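Local coordinates for protein alpha-/beta-galactoside alpha-2,3-sialyltransferase (Photobacterium phosphoreum, PDB 2ZWI) that probably transfers sialic acid onto galactosides through an alpha-2,3 linkage, and binds cytidine monophosphate and a zinc ion, at residues A115-F123 against D153-G161. Residues are numbered along the deposited sequence; the frame is centred on the assembly and turned at random.
Sequences AEYVRLYDF and DNSIENIYG
Ile-156 plugs into the side of helix 114-125 in the N-terminal Rossmann-like domain of this GT-B glycosyltransferase, the CA atoms of Arg-119 and Ile-156 lying 6.3 Å apart. The helix follows strand 104-110 of the parallel sheet, and Ile-156 opens the short helix 156-159, with Ser-155 at its N-cap. Its CB already meets the Phe-123 ring at CD1, and beyond it the side chain divides into two branches. CG2, the branch anti to the backbone N, sits over one face of the Phe-123 ring; it lies 4.0 Å from the ring centroid and 18° off the normal, which meets the definition of a CH-pi contact. CG1 takes the other direction and comes 3.5 Å from Arg-119 CB, close to the helix backbone. At the tip, CD1 touches Arg-119 CB again, approaches Glu-116 O and lies 3.9 Å from Leu-120 CD2, while the leucine and isoleucine side chains cross at about a right angle. Leu-187 of helix 185-191 touches both of these side chains.

Tyr-160 continues the apolar surface: its CE2 is 4.1 Å from Leu-120 CD2. Its OH passes Glu-116 CB at 3.5 Å but hydrogen-bonds to Asp-111, whereas Glu-116 OE1 accepts from Asp-112 N. The Glu-116 side chain is about 9 Å from the bound cytidine monophosphate, placing this end of the interface near the cleft between the domains.

At the partly exposed border, the Arg-119 chain runs extended from CG to NE and brings NH1 to Asn-154. The guanidinium and amide planes are 79° apart. NH1 donates to Asn-154 OD1 at 3.0 Å, coming from above the carbonyl plane. The N-H...O angle of this bond is 154°.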
# COMPACT_ATOMS: atom_id res chain seq x y z
N ALA A 115 -1.01 -7.98 -2.58
CA ALA A 115 -2.19 -8.75 -3.00
C ALA A 115 -2.68 -8.39 -4.41
O ALA A 115 -2.95 -9.29 -5.21
CB ALA A 115 -3.33 -8.62 -1.99
N GLU A 116 -2.79 -7.09 -4.72
CA GLU A 116 -3.19 -6.69 -6.07
C GLU A 116 -2.24 -7.25 -7.13
O GLU A 116 -2.68 -7.65 -8.21
CB GLU A 116 -3.28 -5.16 -6.22
CG GLU A 116 -4.52 -4.53 -5.62
CD GLU A 116 -4.35 -4.18 -4.14
OE1 GLU A 116 -5.02 -3.23 -3.66
OE2 GLU A 116 -3.54 -4.85 -3.46
N TYR A 117 -0.95 -7.31 -6.81
CA TYR A 117 0.09 -7.72 -7.75
C TYR A 117 0.16 -9.24 -7.92
O TYR A 117 0.43 -9.73 -9.03
CB TYR A 117 1.44 -7.05 -7.41
CG TYR A 117 1.30 -5.57 -7.70
CD1 TYR A 117 0.81 -4.70 -6.72
CD2 TYR A 117 1.55 -5.06 -8.97
CE1 TYR A 117 0.61 -3.35 -7.00
CE2 TYR A 117 1.36 -3.71 -9.26
CZ TYR A 117 0.88 -2.87 -8.27
OH TYR A 117 0.68 -1.54 -8.56
N VAL A 118 -0.12 -9.96 -6.85
CA VAL A 118 -0.33 -11.42 -6.92
C VAL A 118 -1.55 -11.73 -7.81
O VAL A 118 -1.49 -12.60 -8.69
CB VAL A 118 -0.44 -12.05 -5.50
CG1 VAL A 118 -0.91 -13.51 -5.57
CG2 VAL A 118 0.92 -11.98 -4.79
N ARG A 119 -2.64 -10.99 -7.60
CA ARG A 119 -3.84 -11.15 -8.40
C ARG A 119 -3.63 -10.78 -9.88
O ARG A 119 -4.11 -11.49 -10.78
CB ARG A 119 -5.01 -10.41 -7.76
CG ARG A 119 -5.45 -11.10 -6.47
CD ARG A 119 -6.51 -10.34 -5.71
NE ARG A 119 -6.81 -11.02 -4.44
CZ ARG A 119 -8.04 -11.17 -3.96
NH1 ARG A 119 -9.08 -10.71 -4.63
NH2 ARG A 119 -8.23 -11.80 -2.81
N LEU A 120 -2.89 -9.70 -10.14
CA LEU A 120 -2.53 -9.32 -11.51
C LEU A 120 -1.69 -10.39 -12.24
O LEU A 120 -1.93 -10.68 -13.42
CB LEU A 120 -1.80 -7.97 -11.53
CG LEU A 120 -2.69 -6.75 -11.23
CD1 LEU A 120 -1.85 -5.50 -11.01
CD2 LEU A 120 -3.67 -6.55 -12.36
N TYR A 121 -0.72 -10.96 -11.53
CA TYR A 121 0.07 -12.04 -12.10
C TYR A 121 -0.82 -13.23 -12.48
O TYR A 121 -0.74 -13.74 -13.59
CB TYR A 121 1.19 -12.50 -11.16
CG TYR A 121 2.04 -13.57 -11.79
CD1 TYR A 121 3.09 -13.22 -12.64
CD2 TYR A 121 1.78 -14.92 -11.58
CE1 TYR A 121 3.87 -14.18 -13.25
CE2 TYR A 121 2.57 -15.91 -12.20
CZ TYR A 121 3.61 -15.52 -13.03
OH TYR A 121 4.41 -16.46 -13.66
N ASP A 122 -1.66 -13.64 -11.54
CA ASP A 122 -2.57 -14.77 -11.75
C ASP A 122 -3.48 -14.51 -12.95
O ASP A 122 -3.63 -15.36 -13.83
CB ASP A 122 -3.37 -15.06 -10.48
CG ASP A 122 -2.54 -15.77 -9.40
OD1 ASP A 122 -1.56 -16.46 -9.74
OD2 ASP A 122 -2.90 -15.66 -8.21
N PHE A 123 -4.07 -13.32 -13.00
CA PHE A 123 -4.94 -12.91 -14.09
C PHE A 123 -4.21 -12.93 -15.43
O PHE A 123 -4.80 -13.31 -16.45
CB PHE A 123 -5.50 -11.52 -13.79
CG PHE A 123 -6.51 -11.03 -14.79
CD1 PHE A 123 -7.87 -11.31 -14.63
CD2 PHE A 123 -6.11 -10.26 -15.88
CE1 PHE A 123 -8.81 -10.86 -15.57
CE2 PHE A 123 -7.04 -9.80 -16.81
CZ PHE A 123 -8.39 -10.10 -16.66
N ASP A 153 -17.44 -9.31 -5.52
CA ASP A 153 -16.26 -10.16 -5.61
C ASP A 153 -15.05 -9.30 -5.98
O ASP A 153 -15.04 -8.67 -7.04
CB ASP A 153 -16.47 -11.25 -6.67
CG ASP A 153 -15.31 -12.24 -6.72
OD1 ASP A 153 -15.07 -12.82 -7.81
OD2 ASP A 153 -14.63 -12.42 -5.68
N ASN A 154 -14.04 -9.26 -5.11
CA ASN A 154 -12.88 -8.41 -5.35
C ASN A 154 -11.83 -9.02 -6.30
O ASN A 154 -10.63 -9.02 -6.04
CB ASN A 154 -12.29 -7.86 -4.05
CG ASN A 154 -11.68 -8.93 -3.17
OD1 ASN A 154 -11.81 -10.13 -3.42
ND2 ASN A 154 -10.97 -8.49 -2.15
N SER A 155 -12.32 -9.55 -7.41
CA SER A 155 -11.46 -10.09 -8.46
C SER A 155 -10.77 -8.92 -9.18
O SER A 155 -11.21 -7.77 -9.07
CB SER A 155 -12.31 -10.89 -9.45
OG SER A 155 -13.28 -10.03 -10.03
N ILE A 156 -9.70 -9.21 -9.91
CA ILE A 156 -8.94 -8.19 -10.64
C ILE A 156 -9.81 -7.35 -11.58
O ILE A 156 -9.76 -6.11 -11.55
CB ILE A 156 -7.75 -8.81 -11.43
CG1 ILE A 156 -6.53 -8.91 -10.52
CG2 ILE A 156 -7.42 -7.99 -12.70
CD1 ILE A 156 -6.23 -7.64 -9.67
N GLU A 157 -10.63 -8.03 -12.39
CA GLU A 157 -11.48 -7.35 -13.36
C GLU A 157 -12.49 -6.38 -12.71
O GLU A 157 -12.85 -5.36 -13.31
CB GLU A 157 -12.16 -8.36 -14.29
CG GLU A 157 -13.17 -9.33 -13.63
CD GLU A 157 -12.56 -10.62 -13.10
OE1 GLU A 157 -11.32 -10.69 -12.88
OE2 GLU A 157 -13.32 -11.57 -12.90
N ASN A 158 -12.92 -6.69 -11.49
CA ASN A 158 -13.88 -5.87 -10.75
C ASN A 158 -13.24 -4.69 -10.06
O ASN A 158 -13.67 -3.54 -10.26
CB ASN A 158 -14.65 -6.72 -9.73
CG ASN A 158 -15.69 -7.63 -10.38
OD1 ASN A 158 -15.94 -7.53 -11.57
ND2 ASN A 158 -16.29 -8.50 -9.59
N ILE A 159 -12.23 -4.96 -9.25
CA ILE A 159 -11.55 -3.89 -8.49
C ILE A 159 -10.86 -2.88 -9.40
O ILE A 159 -10.86 -1.70 -9.09
CB ILE A 159 -10.62 -4.44 -7.37
CG1 ILE A 159 -9.38 -5.15 -7.96
CG2 ILE A 159 -11.40 -5.39 -6.46
CD1 ILE A 159 -8.42 -5.68 -6.90
N TYR A 160 -10.34 -3.33 -10.55
CA TYR A 160 -9.79 -2.40 -11.54
C TYR A 160 -10.78 -1.98 -12.63
O TYR A 160 -10.38 -1.44 -13.68
CB TYR A 160 -8.48 -2.94 -12.14
CG TYR A 160 -7.29 -2.90 -11.19
CD1 TYR A 160 -6.72 -1.68 -10.82
CD2 TYR A 160 -6.73 -4.07 -10.69
CE1 TYR A 160 -5.62 -1.63 -9.94
CE2 TYR A 160 -5.63 -4.04 -9.83
CZ TYR A 160 -5.08 -2.81 -9.45
OH TYR A 160 -4.00 -2.76 -8.60
N GLY A 161 -12.08 -2.19 -12.39
CA GLY A 161 -13.08 -1.99 -13.44
C GLY A 161 -14.05 -0.84 -13.26
O GLY A 161 -15.01 -0.72 -14.02